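Local coordinates for protein her-1 (Caenorhabditis elegans, PDB 1SZH) that dictates male development, probably through a direct role in cell signalling during sex determination, and inhibits the function of tra-2a, at residues K65-F79 / E91-A105. The protein carries 2 engineered substitutions. Numbering follows the deposited sequence.
Sequences KKKINLDDSVCCSVF and ENRCKNLMTSPSIDA. With ACT (acetate ion), chain C.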
loop_
_atom_site.group_PDB
_atom_site.type_symbol
_atom_site.label_atom_id
_atom_site.label_comp_id
_atom_site.label_asym_id
_atom_site.label_seq_id
_atom_site.Cartn_x
_atom_site.Cartn_y
_atom_site.Cartn_z
ATOM N N LYS A 65 12.550 -5.202 4.733
ATOM C CA LYS A 65 11.400 -6.083 4.892
ATOM C C LYS A 65 10.141 -5.309 5.282
ATOM O O LYS A 65 9.050 -5.869 5.316
ATOM C CB LYS A 65 11.684 -7.141 5.955
ATOM C CG LYS A 65 12.819 -8.093 5.591
ATOM C CD LYS A 65 12.451 -8.958 4.403
ATOM C CE LYS A 65 13.456 -10.083 4.202
ATOM N NZ LYS A 65 12.980 -11.038 3.161
ATOM N N LYS A 66 10.288 -4.037 5.615
ATOM C CA LYS A 66 9.103 -3.247 5.984
ATOM C C LYS A 66 8.387 -2.698 4.751
ATOM O O LYS A 66 7.271 -2.183 4.856
ATOM C CB LYS A 66 9.486 -2.075 6.880
ATOM C CG LYS A 66 9.998 -2.480 8.239
ATOM C CD LYS A 66 10.118 -1.268 9.138
ATOM C CE LYS A 66 10.475 -1.642 10.577
ATOM N NZ LYS A 66 10.731 -0.431 11.429
ATOM N N LYS A 67 9.028 -2.793 3.594
ATOM C CA LYS A 67 8.456 -2.289 2.355
ATOM C C LYS A 67 7.444 -3.250 1.741
ATOM O O LYS A 67 7.530 -4.471 1.942
ATOM C CB LYS A 67 9.565 -2.039 1.314
ATOM C CG LYS A 67 10.604 -1.027 1.746
ATOM C CD LYS A 67 11.509 -0.570 0.607
ATOM C CE LYS A 67 12.486 -1.629 0.184
ATOM N NZ LYS A 67 13.547 -1.044 -0.715
ATOM N N ILE A 68 6.496 -2.693 0.986
ATOM C CA ILE A 68 5.518 -3.502 0.254
ATOM C C ILE A 68 5.431 -2.930 -1.146
ATOM O O ILE A 68 5.283 -1.713 -1.323
ATOM C CB ILE A 68 4.123 -3.487 0.892
ATOM C CG1 ILE A 68 4.167 -4.287 2.202
ATOM C CG2 ILE A 68 3.098 -4.140 -0.075
ATOM C CD1 ILE A 68 2.889 -4.208 2.996
ATOM N N ASN A 69 5.524 -3.800 -2.148
ATOM C CA ASN A 69 5.468 -3.370 -3.525
ATOM C C ASN A 69 4.133 -2.662 -3.809
ATOM O O ASN A 69 3.059 -3.174 -3.461
ATOM C CB ASN A 69 5.621 -4.584 -4.450
ATOM C CG ASN A 69 5.946 -4.192 -5.885
ATOM O OD1 ASN A 69 7.054 -4.462 -6.388
ATOM N ND2 ASN A 69 5.002 -3.566 -6.554
ATOM N N LEU A 70 4.199 -1.485 -4.421
ATOM C CA LEU A 70 2.986 -0.747 -4.739
ATOM C C LEU A 70 1.941 -1.555 -5.516
ATOM O O LEU A 70 0.732 -1.390 -5.292
ATOM C CB LEU A 70 3.332 0.530 -5.522
ATOM C CG LEU A 70 2.150 1.443 -5.875
ATOM C CD1 LEU A 70 1.436 1.943 -4.614
ATOM C CD2 LEU A 70 2.701 2.624 -6.692
ATOM N N ASP A 71 2.396 -2.446 -6.398
ATOM C CA ASP A 71 1.492 -3.254 -7.198
ATOM C C ASP A 71 0.604 -4.169 -6.381
ATOM O O ASP A 71 -0.459 -4.563 -6.847
ATOM C CB ASP A 71 2.254 -4.115 -8.218
ATOM C CG ASP A 71 3.030 -3.291 -9.219
ATOM O OD1 ASP A 71 2.505 -2.251 -9.672
ATOM O OD2 ASP A 71 4.163 -3.698 -9.560
ATOM N N ASP A 72 1.023 -4.520 -5.171
ATOM C CA ASP A 72 0.201 -5.392 -4.341
ATOM C C ASP A 72 -1.121 -4.736 -3.918
ATOM O O ASP A 72 -2.046 -5.423 -3.471
ATOM C CB ASP A 72 0.964 -5.825 -3.076
ATOM C CG ASP A 72 2.104 -6.797 -3.365
ATOM O OD1 ASP A 72 2.373 -7.090 -4.549
ATOM O OD2 ASP A 72 2.745 -7.247 -2.387
ATOM N N SER A 73 -1.244 -3.422 -4.079
ATOM C CA SER A 73 -2.489 -2.787 -3.670
ATOM C C SER A 73 -3.671 -3.276 -4.507
ATOM O O SER A 73 -4.816 -3.222 -4.053
ATOM C CB SER A 73 -2.375 -1.259 -3.745
ATOM O OG SER A 73 -2.129 -0.822 -5.075
ATOM N N VAL A 74 -3.406 -3.782 -5.709
ATOM C CA VAL A 74 -4.504 -4.269 -6.552
ATOM C C VAL A 74 -5.168 -5.508 -5.934
ATOM O O VAL A 74 -6.329 -5.807 -6.206
ATOM C CB VAL A 74 -4.007 -4.598 -7.980
ATOM C CG1 VAL A 74 -3.275 -3.396 -8.591
ATOM C CG2 VAL A 74 -3.115 -5.798 -7.947
ATOM N N CYS A 75 -4.446 -6.203 -5.069
ATOM C CA CYS A 75 -4.975 -7.407 -4.421
ATOM C C CYS A 75 -6.116 -7.096 -3.455
ATOM O O CYS A 75 -6.936 -7.952 -3.104
ATOM C CB CYS A 75 -3.851 -8.116 -3.672
ATOM S SG CYS A 75 -2.476 -8.640 -4.714
ATOM N N CYS A 76 -6.169 -5.850 -3.013
ATOM C CA CYS A 76 -7.193 -5.425 -2.070
ATOM C C CYS A 76 -8.630 -5.622 -2.570
ATOM O O CYS A 76 -9.554 -5.739 -1.762
ATOM C CB CYS A 76 -6.998 -3.943 -1.765
ATOM S SG CYS A 76 -5.538 -3.529 -0.830
ATOM N N SER A 77 -8.814 -5.639 -3.887
ATOM C CA SER A 77 -10.137 -5.780 -4.467
ATOM C C SER A 77 -10.842 -7.039 -4.023
ATOM O O SER A 77 -12.074 -7.100 -4.041
ATOM C CB SER A 77 -10.045 -5.761 -5.996
ATOM O OG SER A 77 -9.590 -4.489 -6.418
ATOM N N VAL A 78 -10.077 -8.036 -3.593
ATOM C CA VAL A 78 -10.718 -9.286 -3.194
ATOM C C VAL A 78 -11.645 -9.164 -1.996
ATOM O O VAL A 78 -12.586 -9.932 -1.854
ATOM C CB VAL A 78 -9.697 -10.405 -2.900
ATOM C CG1 VAL A 78 -9.022 -10.213 -1.551
ATOM C CG2 VAL A 78 -10.401 -11.748 -2.954
ATOM N N PHE A 79 -11.403 -8.187 -1.129
ATOM C CA PHE A 79 -12.231 -8.060 0.059
ATOM C C PHE A 79 -13.654 -7.630 -0.219
ATOM O O PHE A 79 -14.545 -7.894 0.588
ATOM C CB PHE A 79 -11.561 -7.121 1.042
ATOM C CG PHE A 79 -10.291 -7.667 1.596
ATOM C CD1 PHE A 79 -9.063 -7.088 1.249
ATOM C CD2 PHE A 79 -10.306 -8.803 2.406
ATOM C CE1 PHE A 79 -7.871 -7.638 1.715
ATOM C CE2 PHE A 79 -9.122 -9.360 2.878
ATOM C CZ PHE A 79 -7.898 -8.778 2.527
ATOM N N GLU A 91 -12.088 -3.413 1.939
ATOM C CA GLU A 91 -11.410 -3.248 0.647
ATOM C C GLU A 91 -10.816 -1.837 0.547
ATOM O O GLU A 91 -9.635 -1.663 0.183
ATOM C CB GLU A 91 -12.389 -3.472 -0.513
ATOM C CG GLU A 91 -11.833 -3.065 -1.876
ATOM C CD GLU A 91 -12.789 -3.354 -3.006
ATOM O OE1 GLU A 91 -13.914 -3.813 -2.724
ATOM O OE2 GLU A 91 -12.410 -3.124 -4.174
ATOM N N ASN A 92 -11.621 -0.836 0.898
ATOM C CA ASN A 92 -11.156 0.553 0.834
ATOM C C ASN A 92 -10.050 0.851 1.843
ATOM O O ASN A 92 -9.112 1.580 1.517
ATOM C CB ASN A 92 -12.333 1.516 1.010
ATOM C CG ASN A 92 -13.273 1.494 -0.189
ATOM O OD1 ASN A 92 -12.845 1.233 -1.319
ATOM N ND2 ASN A 92 -14.548 1.783 0.044
ATOM N N ARG A 93 -10.156 0.282 3.043
ATOM C CA ARG A 93 -9.151 0.455 4.084
ATOM C C ARG A 93 -7.851 -0.150 3.538
ATOM O O ARG A 93 -6.785 0.446 3.645
ATOM C CB ARG A 93 -9.608 -0.276 5.355
ATOM C CG ARG A 93 -8.513 -0.692 6.360
ATOM C CD ARG A 93 -8.129 0.392 7.346
ATOM N NE ARG A 93 -9.237 0.973 8.110
ATOM C CZ ARG A 93 -9.632 0.594 9.332
ATOM N NH1 ARG A 93 -9.041 -0.400 9.978
ATOM N NH2 ARG A 93 -10.592 1.283 9.946
ATOM N N CYS A 94 -7.952 -1.344 2.952
ATOM C CA CYS A 94 -6.779 -2.012 2.384
ATOM C C CYS A 94 -6.148 -1.149 1.283
ATOM O O CYS A 94 -4.938 -0.929 1.280
ATOM C CB CYS A 94 -7.230 -3.368 1.821
ATOM S SG CYS A 94 -5.944 -4.447 1.157
ATOM N N LYS A 95 -6.964 -0.632 0.368
ATOM C CA LYS A 95 -6.401 0.174 -0.716
ATOM C C LYS A 95 -5.668 1.397 -0.171
ATOM O O LYS A 95 -4.590 1.760 -0.676
ATOM C CB LYS A 95 -7.493 0.604 -1.686
ATOM C CG LYS A 95 -8.087 -0.550 -2.486
ATOM C CD LYS A 95 -9.212 -0.061 -3.401
ATOM C CE LYS A 95 -9.693 -1.175 -4.324
ATOM N NZ LYS A 95 -10.821 -0.663 -5.163
ATOM N N ASN A 96 -6.237 2.031 0.855
ATOM C CA ASN A 96 -5.591 3.200 1.441
ATOM C C ASN A 96 -4.279 2.797 2.123
ATOM O O ASN A 96 -3.259 3.428 1.897
ATOM C CB ASN A 96 -6.523 3.885 2.445
ATOM C CG ASN A 96 -7.598 4.717 1.759
ATOM O OD1 ASN A 96 -7.359 5.302 0.695
ATOM N ND2 ASN A 96 -8.777 4.788 2.368
ATOM N N LEU A 97 -4.306 1.752 2.938
ATOM C CA LEU A 97 -3.087 1.314 3.617
ATOM C C LEU A 97 -2.004 0.931 2.627
ATOM O O LEU A 97 -0.840 1.314 2.787
ATOM C CB LEU A 97 -3.379 0.094 4.512
ATOM C CG LEU A 97 -4.198 0.357 5.775
ATOM C CD1 LEU A 97 -4.731 -0.976 6.341
ATOM C CD2 LEU A 97 -3.331 1.081 6.778
ATOM N N MET A 98 -2.382 0.179 1.603
ATOM C CA MET A 98 -1.395 -0.328 0.651
ATOM C C MET A 98 -0.818 0.704 -0.287
ATOM O O MET A 98 0.079 0.392 -1.070
ATOM C CB MET A 98 -1.999 -1.498 -0.143
ATOM C CG MET A 98 -2.371 -2.706 0.751
ATOM S SD MET A 98 -0.925 -3.629 1.383
ATOM C CE MET A 98 -0.446 -4.571 -0.094
ATOM N N THR A 99 -1.332 1.930 -0.226
ATOM C CA THR A 99 -0.782 2.998 -1.053
ATOM C C THR A 99 -0.198 4.130 -0.174
ATOM O O THR A 99 0.096 5.212 -0.675
ATOM C CB THR A 99 -1.848 3.578 -2.032
ATOM O OG1 THR A 99 -3.021 3.960 -1.299
ATOM C CG2 THR A 99 -2.224 2.546 -3.095
ATOM N N SER A 100 -0.026 3.859 1.129
ATOM C CA SER A 100 0.512 4.834 2.098
ATOM C C SER A 100 1.994 4.456 2.287
ATOM O O SER A 100 2.321 3.536 3.024
ATOM C CB SER A 100 -0.268 4.741 3.415
ATOM O OG SER A 100 -1.607 5.162 3.188
ATOM N N PRO A 101 2.905 5.192 1.638
ATOM C CA PRO A 101 4.328 4.840 1.755
ATOM C C PRO A 101 4.993 4.778 3.110
ATOM O O PRO A 101 5.959 4.015 3.277
ATOM C CB PRO A 101 5.012 5.835 0.816
ATOM C CG PRO A 101 4.147 7.066 0.941
ATOM C CD PRO A 101 2.737 6.453 0.890
ATOM N N SER A 102 4.490 5.538 4.086
ATOM C CA SER A 102 5.141 5.505 5.394
ATOM C C SER A 102 4.625 4.456 6.374
ATOM O O SER A 102 5.129 4.362 7.497
ATOM C CB SER A 102 5.054 6.877 6.053
ATOM O OG SER A 102 3.704 7.196 6.347
ATOM N N ILE A 103 3.621 3.676 5.980
ATOM C CA ILE A 103 3.115 2.642 6.882
ATOM C C ILE A 103 3.861 1.339 6.591
ATOM O O ILE A 103 3.835 0.831 5.465
ATOM C CB ILE A 103 1.605 2.413 6.696
ATOM C CG1 ILE A 103 0.851 3.725 6.889
ATOM C CG2 ILE A 103 1.118 1.388 7.738
ATOM C CD1 ILE A 103 -0.688 3.644 6.693
ATOM N N ASP A 104 4.540 0.816 7.602
ATOM C CA ASP A 104 5.294 -0.406 7.378
ATOM C C ASP A 104 4.395 -1.614 7.170
ATOM O O ASP A 104 3.207 -1.593 7.472
ATOM C CB ASP A 104 6.297 -0.651 8.506
ATOM C CG ASP A 104 5.643 -0.830 9.859
ATOM O OD1 ASP A 104 4.746 -1.678 10.006
ATOM O OD2 ASP A 104 6.046 -0.119 10.799
ATOM N N ALA A 105 4.982 -2.658 6.596
ATOM C CA ALA A 105 4.273 -3.894 6.286
ATOM C C ALA A 105 3.448 -4.484 7.421
ATOM O O ALA A 105 2.255 -4.768 7.249
ATOM C CB ALA A 105 5.272 -4.923 5.792
HETATM C C ACT C . -12.156 3.188 7.764
HETATM O O ACT C . -10.976 3.094 7.188
HETATM O OXT ACT C . -13.287 2.913 7.223
HETATM C CH3 ACT C . -12.304 3.629 9.180
HETATM O O HOH W 1 5.199 -0.852 3.519
HETATM O O HOH W 2 1.156 -2.011 -1.640
HETATM O O HOH W 3 -11.150 -2.340 -7.417
#
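A disulfide, SG to SG 2.2 Å, ties Cys76 of the extended 3-10 segment 70-79 covalently to Cys94 of helix 85-97. The Cys94 sulfur also meets the edge of the Phe79 ring, 3.8 Å from CE1, where the ring's C-H rim, weakly positive, suits an electron-rich sulfur. Beside the disulfide, Met98 passes its CG within 3.6 Å of Cys76 SG. Bends at chi2 (-72°) and chi3 (-77°) carry its CE on to Ile68 CG2 and Asp72 CB, a fit suited to a flexible, unbranched thioether. Small Ser73 lets the backbones come close, its CB 3.6 Å from Met98 CB, while its OG donates a hydrogen bond back to Leu70 O.

The flank of Ser77, Glu91 and Lys95 is looser and wetter. Lys95 NZ forms an intrahelical salt bridge with Glu91 OE2 (3.1 Å), and a water links NZ to Ser77 OG. The extended Glu91 chain lays its CG 3.5 Å from Cys76 O; an alanine here would probably leave the Lys95 ammonium without its carboxylate mate and uncover this carbonyl. At the far end, Ala105 N donates to Lys66 O (2.9 Å), and a water bridges that carbonyl to Ile103 O; small Ala105 fits beside Lys66 O, its CB on Ile68 CD1 (3.7 Å). The central disulfide is in keeping with a secreted protein and probably makes the pairing independent of weaker polar contacts at its edges.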